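Local coordinates for dihydroxyacetone kinase (Citrobacter freundii, PDB 1UN8), which catalyses the ATP-dependent phosphorylation of dihydroxyacetone to dihydroxyacetone phosphate, using divalent metal ions and working as a homodimer, at residues Gly80-Ser85 with Thr296-Lys301; Thr93-Val98 with Glu123-Leu128; Gln231-Val236 with Met269-Arg274; Thr306-Glu311 with Lys316-Glu321; Ala346-Gln351 with Leu416-Gly421. All blocks are in the same frame, centred on the assembly; numbering follows the deposited sequence.

Contact 1. Residues Gly80-Ser85 with Thr296-Lys301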
# COMPACT_ATOMS: atom_id res chain seq x y z
N GLY A 80 10.87 4.38 -17.92
CA GLY A 80 11.94 3.48 -18.28
C GLY A 80 11.56 2.13 -17.72
O GLY A 80 10.47 1.96 -17.16
N ASP A 81 12.44 1.15 -17.87
CA ASP A 81 12.16 -0.17 -17.33
C ASP A 81 12.29 -0.04 -15.81
O ASP A 81 12.61 1.04 -15.29
CB ASP A 81 13.17 -1.17 -17.89
CG ASP A 81 12.67 -2.60 -17.82
OD1 ASP A 81 13.16 -3.43 -18.62
OD2 ASP A 81 11.82 -2.90 -16.97
N VAL A 82 12.02 -1.13 -15.10
CA VAL A 82 12.11 -1.11 -13.65
C VAL A 82 13.46 -0.62 -13.15
O VAL A 82 14.49 -1.22 -13.44
CB VAL A 82 11.87 -2.51 -13.06
CG1 VAL A 82 11.83 -2.43 -11.54
CG2 VAL A 82 10.58 -3.09 -13.59
N PHE A 83 13.44 0.49 -12.41
CA PHE A 83 14.66 1.06 -11.85
C PHE A 83 15.74 1.33 -12.88
O PHE A 83 16.93 1.30 -12.57
CB PHE A 83 15.22 0.13 -10.77
CG PHE A 83 14.36 0.04 -9.54
CD1 PHE A 83 14.73 -0.80 -8.49
CD2 PHE A 83 13.20 0.80 -9.42
CE1 PHE A 83 13.96 -0.87 -7.32
CE2 PHE A 83 12.43 0.74 -8.26
CZ PHE A 83 12.81 -0.09 -7.21
N ALA A 84 15.32 1.59 -14.12
CA ALA A 84 16.25 1.87 -15.21
C ALA A 84 15.78 3.10 -15.98
O ALA A 84 14.61 3.20 -16.34
CB ALA A 84 16.32 0.68 -16.14
N SER A 85 16.70 4.03 -16.23
CA SER A 85 16.36 5.26 -16.94
C SER A 85 15.81 5.04 -18.34
O SER A 85 16.19 4.08 -19.03
CB SER A 85 17.60 6.17 -17.05
OG SER A 85 18.02 6.64 -15.79
N THR A 296 6.88 5.34 -4.64
CA THR A 296 7.32 4.09 -4.05
C THR A 296 8.62 3.51 -4.55
O THR A 296 9.26 4.06 -5.43
CB THR A 296 6.26 3.00 -4.23
OG1 THR A 296 6.10 2.72 -5.63
CG2 THR A 296 4.93 3.43 -3.62
N ALA A 297 8.98 2.38 -3.96
CA ALA A 297 10.18 1.61 -4.29
C ALA A 297 9.63 0.18 -4.30
O ALA A 297 9.98 -0.66 -3.46
CB ALA A 297 11.23 1.77 -3.19
N LEU A 298 8.74 -0.07 -5.25
CA LEU A 298 8.07 -1.35 -5.36
C LEU A 298 7.43 -1.64 -4.00
O LEU A 298 6.69 -0.79 -3.49
CB LEU A 298 9.07 -2.43 -5.77
CG LEU A 298 9.54 -2.23 -7.22
CD1 LEU A 298 10.60 -3.24 -7.60
CD2 LEU A 298 8.34 -2.35 -8.13
N ASP A 299 7.71 -2.79 -3.40
CA ASP A 299 7.10 -3.11 -2.11
C ASP A 299 7.99 -2.84 -0.89
O ASP A 299 7.77 -3.41 0.19
CB ASP A 299 6.63 -4.56 -2.11
CG ASP A 299 7.78 -5.55 -2.18
OD1 ASP A 299 8.91 -5.14 -2.47
OD2 ASP A 299 7.53 -6.75 -1.95
N MET A 300 8.97 -1.96 -1.05
CA MET A 300 9.88 -1.62 0.04
C MET A 300 9.14 -1.29 1.34
O MET A 300 8.29 -0.41 1.37
CB MET A 300 10.73 -0.42 -0.37
CG MET A 300 11.79 -0.01 0.65
SD MET A 300 13.09 0.96 -0.13
CE MET A 300 12.86 2.47 0.73
N LYS A 301 9.48 -1.99 2.42
CA LYS A 301 8.82 -1.72 3.67
C LYS A 301 9.47 -0.57 4.43
O LYS A 301 10.20 -0.78 5.40
CB LYS A 301 8.76 -2.96 4.56
CG LYS A 301 8.01 -2.71 5.86
CD LYS A 301 7.33 -3.95 6.43
CE LYS A 301 6.37 -3.52 7.55
NZ LYS A 301 5.55 -4.63 8.13
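Phe-83 meets Leu-298 with the far end of its ring: Phe-83 CZ lies 3.9 Å from Leu-298 CD1, the methyl approaching on a slant. The ring's CG sits anti to the carbonyl carbon (chi1 -67°), which brings the end of the ring to the 296-301 loop, although its first bond does not point there. It ends 4.3 Å from Ala-297 CA (measured from Phe-83 CZ), and that carbon lies near the ring plane at its edge. Leu-298 is extended at chi2 (176°) and carries CD1 to a second partner, Val-82 CG1, 4.2 Å from Leu-298 CD1. Val-82 CG1 also lies over one face of the Phe-83 ring, toward its rim. Here loops from the two sheets of the DhaK domain meet beside the dihydroxyacetone site. The Phe-83 ring packs against substrate-binding His-61 and edge-to-face against His-220, the residue that forms the hemiaminal intermediate. Asp-81 OD2 takes the Val-82 N-H at 2.6 Å and also pairs with Arg-9, while Met-300 N bonds to Ala-297 O at 2.9 Å, closing the type II' turn that presents Leu-298. Beyond that turn, Asp-299 forms a salt bridge with Lys-301 of the second subunit.

Contact 2. Residues Thr93-Val98 with Glu123-Leu128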
# COMPACT_ATOMS: atom_id res chain seq x y z
N THR A 93 11.12 11.97 -27.94
CA THR A 93 9.81 11.69 -28.47
C THR A 93 8.71 12.37 -27.68
O THR A 93 7.75 12.88 -28.25
CB THR A 93 9.55 10.18 -28.49
OG1 THR A 93 10.52 9.55 -29.33
CG2 THR A 93 8.16 9.88 -29.00
N ALA A 94 8.84 12.37 -26.36
CA ALA A 94 7.83 13.01 -25.52
C ALA A 94 7.83 14.53 -25.70
O ALA A 94 6.78 15.16 -25.77
CB ALA A 94 8.07 12.66 -24.06
N ILE A 95 9.02 15.11 -25.76
CA ILE A 95 9.18 16.55 -25.92
C ILE A 95 8.48 17.00 -27.21
O ILE A 95 7.61 17.88 -27.18
CB ILE A 95 10.69 16.95 -25.99
CG1 ILE A 95 11.29 17.04 -24.57
CG2 ILE A 95 10.85 18.30 -26.68
CD1 ILE A 95 10.92 15.88 -23.67
N GLN A 96 8.85 16.38 -28.32
CA GLN A 96 8.28 16.69 -29.62
C GLN A 96 6.78 16.43 -29.67
O GLN A 96 6.04 17.10 -30.41
CB GLN A 96 8.93 15.84 -30.70
CG GLN A 96 10.41 16.04 -30.86
CD GLN A 96 10.83 15.81 -32.29
OE1 GLN A 96 10.58 16.64 -33.16
NE2 GLN A 96 11.47 14.66 -32.54
N ALA A 97 6.32 15.46 -28.90
CA ALA A 97 4.93 15.09 -28.91
C ALA A 97 3.97 16.02 -28.18
O ALA A 97 2.80 16.11 -28.55
CB ALA A 97 4.78 13.69 -28.36
N VAL A 98 4.45 16.73 -27.16
CA VAL A 98 3.57 17.58 -26.38
C VAL A 98 4.04 19.00 -26.18
O VAL A 98 3.40 19.77 -25.46
CB VAL A 98 3.35 16.97 -24.97
CG1 VAL A 98 2.83 15.56 -25.09
CG2 VAL A 98 4.66 16.99 -24.18
N GLU A 123 19.14 18.63 -25.32
CA GLU A 123 20.08 19.18 -26.27
C GLU A 123 19.63 18.93 -27.69
O GLU A 123 19.69 19.83 -28.53
CB GLU A 123 21.47 18.57 -26.06
CG GLU A 123 22.08 18.95 -24.73
CD GLU A 123 22.20 20.45 -24.58
OE1 GLU A 123 22.08 20.95 -23.44
OE2 GLU A 123 22.43 21.13 -25.60
N LYS A 124 19.18 17.71 -27.97
CA LYS A 124 18.71 17.38 -29.31
C LYS A 124 17.42 18.13 -29.61
O LYS A 124 17.12 18.42 -30.77
CB LYS A 124 18.47 15.87 -29.43
CG LYS A 124 19.74 15.05 -29.49
CD LYS A 124 19.45 13.63 -29.92
CE LYS A 124 20.75 12.88 -30.19
NZ LYS A 124 20.51 11.53 -30.78
N ALA A 125 16.68 18.46 -28.57
CA ALA A 125 15.42 19.17 -28.73
C ALA A 125 15.70 20.62 -29.09
O ALA A 125 15.05 21.19 -29.96
CB ALA A 125 14.61 19.10 -27.44
N ARG A 126 16.68 21.19 -28.40
CA ARG A 126 17.05 22.58 -28.63
C ARG A 126 17.52 22.77 -30.06
O ARG A 126 17.23 23.79 -30.68
CB ARG A 126 18.14 23.00 -27.64
CG ARG A 126 17.59 23.28 -26.26
CD ARG A 126 18.66 23.55 -25.24
NE ARG A 126 18.09 23.97 -23.97
CZ ARG A 126 18.75 23.95 -22.82
NH1 ARG A 126 20.01 23.53 -22.78
NH2 ARG A 126 18.15 24.35 -21.70
N ARG A 127 18.23 21.78 -30.61
CA ARG A 127 18.70 21.89 -31.98
C ARG A 127 17.49 21.90 -32.93
O ARG A 127 17.57 22.41 -34.05
CB ARG A 127 19.63 20.73 -32.32
CG ARG A 127 19.97 20.65 -33.80
CD ARG A 127 20.98 19.56 -34.09
NE ARG A 127 21.12 19.34 -35.52
CZ ARG A 127 20.21 18.75 -36.29
NH1 ARG A 127 19.07 18.30 -35.76
NH2 ARG A 127 20.42 18.60 -37.59
N LEU A 128 16.38 21.33 -32.47
CA LEU A 128 15.18 21.27 -33.28
C LEU A 128 14.28 22.48 -33.04
O LEU A 128 13.12 22.51 -33.46
CB LEU A 128 14.41 19.98 -32.99
CG LEU A 128 15.14 18.69 -33.38
CD1 LEU A 128 14.38 17.46 -32.85
CD2 LEU A 128 15.27 18.64 -34.90
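Leu-128 lays one methyl over the flat of the Gln-96 amide, the two side chains crossing at about a right angle. Leu-128 CD1 is almost equidistant from the amide atoms, 3.9 Å from Gln-96 OE1 and 4.1 Å from Gln-96 NE2, so it covers the group as a whole and favours neither polar end. Gln-96 gets there by a bend: CG is anti to the carbonyl carbon, and the chain then kinks at chi2 (-149°), turning the amide to Leu-128. Next to Gln-96, and one turn before Leu-128 on the partner helix, Ile-95 meets Ala-125. Its CG2 branch, anti to the backbone N, rests 3.9 Å from Ala-125 CB, whereas CD1 turns away from Ala-125; the side chain also packs on Cys-104 and Leu-106 of strand 104-109. The small alanine allows the backbones to approach to 7.3 Å between Ile-95 CA and Ala-125 CA. Helices 88-98 and 112-127 thus lie side by side over the first sheet, as the helices of successive beta-alpha-beta crossovers on either side of strand 104-109 in sequence. Arg-126 NH1 forms a salt bridge with Glu-123 OE1 (3.4 Å) on the same helix, and Glu-123 bonds to Gln-463 and Tyr-467 of the second subunit. Across the helix pair itself the contact is purely van der Waals. The buried amide has its polar needs met elsewhere, OE1 by the hydroxyl of Tyr-130 and NE2 by Ala-344 O of the second subunit, which probably fixes its rotation and leaves its flat side for the leucine methyl.

Contact 3. Residues Gln231-Val236 with Met269-Arg274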
# COMPACT_ATOMS: atom_id res chain seq x y z
N GLN A 231 13.19 -0.34 15.86
CA GLN A 231 12.14 -0.15 14.86
C GLN A 231 11.00 0.62 15.50
O GLN A 231 9.97 0.86 14.87
CB GLN A 231 11.63 -1.49 14.35
CG GLN A 231 12.67 -2.29 13.59
CD GLN A 231 12.08 -3.52 12.95
OE1 GLN A 231 10.88 -3.78 13.07
NE2 GLN A 231 12.92 -4.29 12.26
N ASN A 232 11.20 1.01 16.75
CA ASN A 232 10.20 1.76 17.50
C ASN A 232 9.75 2.99 16.73
O ASN A 232 10.55 3.87 16.42
CB ASN A 232 10.77 2.16 18.86
CG ASN A 232 9.79 3.00 19.65
OD1 ASN A 232 9.58 4.18 19.35
ND2 ASN A 232 9.17 2.39 20.66
N SER A 233 8.46 3.06 16.43
CA SER A 233 7.90 4.17 15.66
C SER A 233 8.22 5.57 16.20
O SER A 233 8.59 6.46 15.43
CB SER A 233 6.38 4.00 15.52
OG SER A 233 5.74 3.89 16.78
N ALA A 234 8.10 5.76 17.50
CA ALA A 234 8.37 7.07 18.07
C ALA A 234 9.84 7.48 17.95
O ALA A 234 10.17 8.62 17.57
CB ALA A 234 7.95 7.10 19.52
N GLN A 235 10.73 6.56 18.28
CA GLN A 235 12.14 6.85 18.22
C GLN A 235 12.53 7.12 16.79
O GLN A 235 13.18 8.12 16.49
CB GLN A 235 12.93 5.67 18.81
CG GLN A 235 12.74 5.54 20.33
CD GLN A 235 13.37 4.28 20.90
OE1 GLN A 235 14.57 4.06 20.74
NE2 GLN A 235 12.57 3.46 21.57
N VAL A 236 12.11 6.24 15.89
CA VAL A 236 12.43 6.42 14.48
C VAL A 236 11.90 7.74 13.93
O VAL A 236 12.63 8.47 13.26
CB VAL A 236 11.88 5.25 13.64
CG1 VAL A 236 12.14 5.49 12.16
CG2 VAL A 236 12.55 3.95 14.08
N MET A 269 1.27 2.87 9.04
CA MET A 269 1.29 4.23 8.49
C MET A 269 0.50 5.19 9.38
O MET A 269 0.87 6.35 9.49
CB MET A 269 0.72 4.24 7.08
CG MET A 269 1.64 3.59 6.06
SD MET A 269 3.10 4.57 5.67
CE MET A 269 4.16 4.07 6.92
N ALA A 270 -0.57 4.69 10.00
CA ALA A 270 -1.38 5.50 10.89
C ALA A 270 -0.59 5.82 12.15
O ALA A 270 -0.57 6.97 12.61
CB ALA A 270 -2.66 4.77 11.26
N ILE A 271 0.06 4.81 12.70
CA ILE A 271 0.88 5.01 13.88
C ILE A 271 1.96 6.05 13.57
O ILE A 271 2.22 6.94 14.36
CB ILE A 271 1.56 3.70 14.32
CG1 ILE A 271 0.49 2.67 14.66
CG2 ILE A 271 2.46 3.95 15.52
CD1 ILE A 271 1.04 1.27 14.93
N ILE A 272 2.58 5.92 12.40
CA ILE A 272 3.61 6.85 12.00
C ILE A 272 3.03 8.27 11.96
O ILE A 272 3.65 9.24 12.41
CB ILE A 272 4.19 6.50 10.59
CG1 ILE A 272 4.89 5.13 10.63
CG2 ILE A 272 5.16 7.57 10.15
CD1 ILE A 272 5.53 4.81 11.96
N THR A 273 1.83 8.38 11.41
CA THR A 273 1.17 9.66 11.31
C THR A 273 0.97 10.24 12.71
O THR A 273 1.12 11.44 12.92
CB THR A 273 -0.17 9.53 10.59
OG1 THR A 273 0.05 9.09 9.24
CG2 THR A 273 -0.90 10.87 10.58
N ARG A 274 0.63 9.38 13.66
CA ARG A 274 0.43 9.85 15.02
C ARG A 274 1.72 10.37 15.63
O ARG A 274 1.73 11.38 16.34
CB ARG A 274 -0.13 8.74 15.90
CG ARG A 274 -0.25 9.13 17.37
CD ARG A 274 -0.56 7.93 18.23
NE ARG A 274 -0.53 8.24 19.65
CZ ARG A 274 0.54 8.70 20.30
NH1 ARG A 274 1.68 8.90 19.65
NH2 ARG A 274 0.47 8.94 21.60
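Ser-233 packs into the angle between Ile-271 and Ile-272, and with these two isoleucines it makes only van der Waals contact. Ser-233 OG lies 3.5 Å from Ile-271 CG2, the branch that stands anti to its own backbone N. Ser-233 CB is 3.9 Å from that same Ile-271 CG2 and 3.7 Å from Ile-272 CD1. Ile-272 points its first bond across the line of the contact, but a twist at chi2 (-32°) carries the terminal methyl over to the serine. With so small a residue at the point of contact, Ser-233 CA and Ile-272 CA come within 6.2 Å.

One polar bond does join the helices, Ser-233 OG to Glu-275 OE2 just beyond Arg-274, so the hydroxyl is held although its near neighbours here are aliphatic; the others lie within each segment or reach the second subunit. Asn-232 is the N-cap of helix 233-247: its OD1 accepts from Gln-235 N at 2.9 Å along a nearly straight bond (168°). In the other helix Met-269 O takes two donors from opposite faces of its plane, Thr-273 N and Thr-273 OG1, the latter at 2.9 Å. Arg-274 forms a salt bridge with Asp-15 of the second subunit, whose Asn-7 also bonds to Asn-232 ND2.

Helix 266-277, reaching strands 254-260 and 285-292 through Met-269 and Thr-273, is the connection of a beta-alpha-beta crossover in the second sheet of the DhaK domain, and here the start of helix 233-247 packs against it at the dimer interface.

Contact 4. Residues Thr306-Glu311 with Lys316-Glu321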
# COMPACT_ATOMS: atom_id res chain seq x y z
N THR A 306 8.44 14.16 3.97
CA THR A 306 8.86 15.33 3.21
C THR A 306 8.25 16.61 3.77
O THR A 306 7.03 16.72 3.92
CB THR A 306 8.47 15.25 1.74
OG1 THR A 306 9.10 14.13 1.13
CG2 THR A 306 8.90 16.50 1.02
N ALA A 307 9.11 17.58 4.07
CA ALA A 307 8.66 18.87 4.59
C ALA A 307 8.95 19.92 3.53
O ALA A 307 10.06 19.98 2.98
CB ALA A 307 9.39 19.20 5.88
N ILE A 308 7.94 20.73 3.22
CA ILE A 308 8.08 21.82 2.26
C ILE A 308 7.70 23.12 2.98
O ILE A 308 6.66 23.18 3.64
CB ILE A 308 7.17 21.64 1.03
CG1 ILE A 308 7.28 22.88 0.15
CG2 ILE A 308 5.72 21.41 1.46
CD1 ILE A 308 7.65 22.57 -1.28
N VAL A 309 8.56 24.13 2.87
CA VAL A 309 8.32 25.42 3.52
C VAL A 309 7.23 26.18 2.79
O VAL A 309 7.28 26.36 1.58
CB VAL A 309 9.60 26.28 3.54
CG1 VAL A 309 9.32 27.61 4.23
CG2 VAL A 309 10.71 25.53 4.25
N LEU A 310 6.23 26.64 3.53
CA LEU A 310 5.13 27.38 2.93
C LEU A 310 5.41 28.88 2.85
O LEU A 310 4.90 29.67 3.63
CB LEU A 310 3.85 27.12 3.73
CG LEU A 310 3.44 25.66 3.83
CD1 LEU A 310 2.20 25.53 4.71
CD2 LEU A 310 3.17 25.10 2.44
N GLU A 311 6.26 29.26 1.90
CA GLU A 311 6.59 30.66 1.68
C GLU A 311 6.06 31.04 0.30
O GLU A 311 6.02 30.21 -0.61
CB GLU A 311 8.11 30.89 1.72
CG GLU A 311 8.81 30.70 3.08
CD GLU A 311 8.41 31.74 4.13
OE1 GLU A 311 8.32 32.93 3.78
OE2 GLU A 311 8.19 31.36 5.31
N LYS A 316 -0.33 28.27 -1.92
CA LYS A 316 -1.42 28.51 -2.85
C LYS A 316 -1.43 27.40 -3.89
O LYS A 316 -2.46 26.81 -4.18
CB LYS A 316 -1.23 29.87 -3.54
CG LYS A 316 -2.30 30.22 -4.57
CD LYS A 316 -1.92 31.47 -5.37
CE LYS A 316 -1.80 32.70 -4.47
NZ LYS A 316 -1.55 33.97 -5.23
N ALA A 317 -0.25 27.12 -4.44
CA ALA A 317 -0.09 26.09 -5.46
C ALA A 317 -0.34 24.66 -4.98
O ALA A 317 -0.82 23.82 -5.74
CB ALA A 317 1.30 26.20 -6.08
N LEU A 318 -0.00 24.37 -3.73
CA LEU A 318 -0.22 23.04 -3.20
C LEU A 318 -1.70 22.74 -3.08
O LEU A 318 -2.16 21.66 -3.46
CB LEU A 318 0.41 22.88 -1.82
CG LEU A 318 1.92 22.68 -1.72
CD1 LEU A 318 2.27 22.36 -0.26
CD2 LEU A 318 2.36 21.55 -2.64
N LEU A 319 -2.45 23.70 -2.57
CA LEU A 319 -3.88 23.53 -2.35
C LEU A 319 -4.81 23.58 -3.55
O LEU A 319 -5.99 23.32 -3.41
CB LEU A 319 -4.33 24.55 -1.32
CG LEU A 319 -3.51 24.47 -0.03
CD1 LEU A 319 -3.80 25.68 0.82
CD2 LEU A 319 -3.82 23.19 0.73
N THR A 320 -4.28 23.89 -4.72
CA THR A 320 -5.14 23.96 -5.90
C THR A 320 -5.52 22.57 -6.36
O THR A 320 -4.70 21.66 -6.36
CB THR A 320 -4.44 24.67 -7.06
OG1 THR A 320 -3.25 23.96 -7.42
CG2 THR A 320 -4.06 26.09 -6.66
N GLU A 321 -6.78 22.39 -6.75
CA GLU A 321 -7.21 21.09 -7.22
C GLU A 321 -6.56 20.82 -8.57
O GLU A 321 -6.32 21.74 -9.34
CB GLU A 321 -8.73 21.05 -7.39
CG GLU A 321 -9.52 21.42 -6.15
CD GLU A 321 -11.03 21.31 -6.37
OE1 GLU A 321 -11.55 21.90 -7.35
OE2 GLU A 321 -11.70 20.64 -5.55
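From Ile-308 the chain runs on to Leu-310, the centre of an inverse gamma turn, and then doubles back as the short helix that bears Leu-318, the nearest CA atoms, those of Leu-310 and Lys-316, being 8.8 Å apart. On the helix side one leucine makes the contact. Leu-318 points at the strand with CG anti to the carbonyl carbon (chi1 -77°), and its CD1 fits against a pair of methyls, Ile-308 CG2 at 4.0 Å and Leu-310 CD2, also 4.0 Å from Leu-318 CD1. The two partners come at it differently. Ile-308 starts out toward the helix; with CG1 anti to the backbone N (chi1 175°), CG2 falls between N and the carbonyl carbon and is the branch that meets Leu-318, and the two side chains run antiparallel alongside each other. Leu-310 starts off to the flank, yet its extended end swings in, so that it lies roughly perpendicular to Leu-318. The contact is wholly aliphatic. Polar bonds gather where the helix ends: Thr-320 OG1 donates to Ala-317 O at 3.0 Å, from 37° above the carbonyl plane, and Lys-160 NZ bonds to Ala-317 O and to Thr-320 O. Strand 301-309 runs antiparallel between strands 186-192 and 254-260, and Ala-255 on the latter touches Ile-308, Leu-310 and Leu-318 alike. Helix 155-167 adjoins both elements, with Leu-157 on Thr-306 of the strand, Ile-161 on Ala-317, and Tyr-164 on Lys-316 and Thr-320.

Contact 5. Residues Ala346-Gln351 with Leu416-Gly421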
# COMPACT_ATOMS: atom_id res chain seq x y z
N ALA A 346 -25.55 -1.64 32.20
CA ALA A 346 -25.87 -2.94 31.63
C ALA A 346 -26.27 -3.88 32.76
O ALA A 346 -27.20 -4.68 32.62
CB ALA A 346 -24.66 -3.50 30.88
N ARG A 347 -25.57 -3.77 33.88
CA ARG A 347 -25.82 -4.60 35.06
C ARG A 347 -27.31 -4.85 35.31
O ARG A 347 -28.10 -3.92 35.43
CB ARG A 347 -25.19 -3.94 36.29
CG ARG A 347 -25.66 -4.47 37.63
CD ARG A 347 -25.16 -3.55 38.73
NE ARG A 347 -26.11 -3.45 39.83
CZ ARG A 347 -26.04 -2.52 40.79
NH1 ARG A 347 -25.06 -1.62 40.77
NH2 ARG A 347 -26.95 -2.50 41.76
N VAL A 348 -27.67 -6.12 35.39
CA VAL A 348 -29.05 -6.51 35.63
C VAL A 348 -29.42 -6.35 37.10
O VAL A 348 -28.67 -6.75 38.00
CB VAL A 348 -29.31 -7.99 35.19
CG1 VAL A 348 -28.23 -8.90 35.74
CG2 VAL A 348 -30.68 -8.45 35.67
N GLU A 349 -30.59 -5.76 37.34
CA GLU A 349 -31.08 -5.53 38.68
C GLU A 349 -31.98 -6.66 39.14
O GLU A 349 -32.67 -7.29 38.33
CB GLU A 349 -31.86 -4.22 38.74
CG GLU A 349 -31.00 -2.99 38.85
CD GLU A 349 -31.68 -1.77 38.27
OE1 GLU A 349 -32.90 -1.59 38.51
OE2 GLU A 349 -31.00 -0.98 37.56
N PHE A 350 -31.99 -6.92 40.44
CA PHE A 350 -32.79 -8.00 40.99
C PHE A 350 -32.83 -7.92 42.51
O PHE A 350 -32.05 -7.20 43.13
CB PHE A 350 -32.18 -9.34 40.59
CG PHE A 350 -30.84 -9.60 41.21
CD1 PHE A 350 -30.72 -10.35 42.38
CD2 PHE A 350 -29.68 -9.07 40.64
CE1 PHE A 350 -29.48 -10.58 42.97
CE2 PHE A 350 -28.43 -9.29 41.22
CZ PHE A 350 -28.33 -10.05 42.39
N GLN A 351 -33.74 -8.69 43.09
CA GLN A 351 -33.88 -8.73 44.54
C GLN A 351 -34.01 -10.18 44.95
O GLN A 351 -34.88 -10.90 44.47
CB GLN A 351 -35.12 -7.94 44.97
CG GLN A 351 -34.98 -7.30 46.34
CD GLN A 351 -33.82 -6.32 46.41
OE1 GLN A 351 -33.76 -5.36 45.64
NE2 GLN A 351 -32.88 -6.57 47.32
N LEU A 416 -33.96 -14.25 36.94
CA LEU A 416 -32.99 -15.26 37.32
C LEU A 416 -32.13 -15.62 36.13
O LEU A 416 -30.91 -15.64 36.23
CB LEU A 416 -33.66 -16.53 37.83
CG LEU A 416 -32.65 -17.63 38.15
CD1 LEU A 416 -31.76 -17.20 39.32
CD2 LEU A 416 -33.38 -18.92 38.49
N PHE A 417 -32.77 -15.93 35.01
CA PHE A 417 -32.03 -16.29 33.80
C PHE A 417 -31.13 -15.13 33.40
O PHE A 417 -29.94 -15.30 33.14
CB PHE A 417 -32.99 -16.64 32.65
CG PHE A 417 -33.55 -18.05 32.73
CD1 PHE A 417 -34.27 -18.58 31.67
CD2 PHE A 417 -33.37 -18.83 33.87
CE1 PHE A 417 -34.79 -19.87 31.73
CE2 PHE A 417 -33.88 -20.12 33.94
CZ PHE A 417 -34.60 -20.64 32.87
N ALA A 418 -31.71 -13.93 33.36
CA ALA A 418 -30.97 -12.73 33.00
C ALA A 418 -29.74 -12.58 33.90
O ALA A 418 -28.69 -12.14 33.45
CB ALA A 418 -31.86 -11.51 33.12
N LEU A 419 -29.88 -12.95 35.17
CA LEU A 419 -28.76 -12.84 36.10
C LEU A 419 -27.67 -13.87 35.80
O LEU A 419 -26.48 -13.55 35.86
CB LEU A 419 -29.25 -13.01 37.54
CG LEU A 419 -28.10 -12.96 38.54
CD1 LEU A 419 -27.38 -11.62 38.43
CD2 LEU A 419 -28.64 -13.17 39.95
N ILE A 420 -28.09 -15.09 35.51
CA ILE A 420 -27.14 -16.16 35.18
C ILE A 420 -26.44 -15.75 33.89
O ILE A 420 -25.21 -15.83 33.78
CB ILE A 420 -27.87 -17.51 34.97
CG1 ILE A 420 -28.47 -17.99 36.30
CG2 ILE A 420 -26.91 -18.57 34.43
CD1 ILE A 420 -29.40 -19.17 36.16
N GLY A 421 -27.24 -15.31 32.91
CA GLY A 421 -26.69 -14.91 31.63
C GLY A 421 -25.60 -13.86 31.79
O GLY A 421 -24.61 -13.85 31.06
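The outer side of a helix of the eight-helix, ATP-binding barrel is where the connecting chain from the DhaK domain settles before it enters helix 356-371. Val-348 and Phe-350, two residues apart in this extended run, both lean on Leu-419. Leu-419 CD2 sits over the middle of the Phe-350 ring, 3.9 Å from its centroid and 9° off the normal, a CH-pi contact. The second branch, CD1, is 3.8 Å from Phe-350 CE2 and continues to Val-348 CG1, which lies 3.9 Å from Leu-419 CD1. Phe-350 is turned so that CG falls between its backbone N and carbonyl carbon (chi1 67°), setting the ring face against the helix, with Val-348 O in its plane at the edge. Val-348 CG2 reaches Ala-418 CB at 4.2 Å. The backbone is tied down beside these apolar groups, as Val-348 N bonds to Glu-422 OE2. Pro-409, from the loop ahead of helix 413-427, packs on both Phe-350 and Leu-419, and Arg-127 of the second subunit rests on Val-348 and Ala-418. Phe-417 and Ile-420 touch the bound phospholipid and pack on helix 430-448, Phe-417 meeting Phe-440 edge-to-face.

Contacts 1 to 4 belong to the DhaK domain, whereas contact 5 lies about 60 Å from contact 4 between centres, on the lipid-holding barrel. Contacts 2, 3 and 4 are buried: helix against helix in 2 and 3, strand against helix in 4. Contacts 1 and 5 are partly buried, involve loops, and are the two in which an aromatic ring meets leucine, at a slant in contact 1 and squarely over the face in contact 5. Contact 4 includes a strand of the second sheet, contact 3 involves a helix packed on it, and a loop of it enters contact 1; contact 2 covers the first. Contact 4 alone has no neighbour from the second subunit, and only contact 1 adjoins the catalytic histidine.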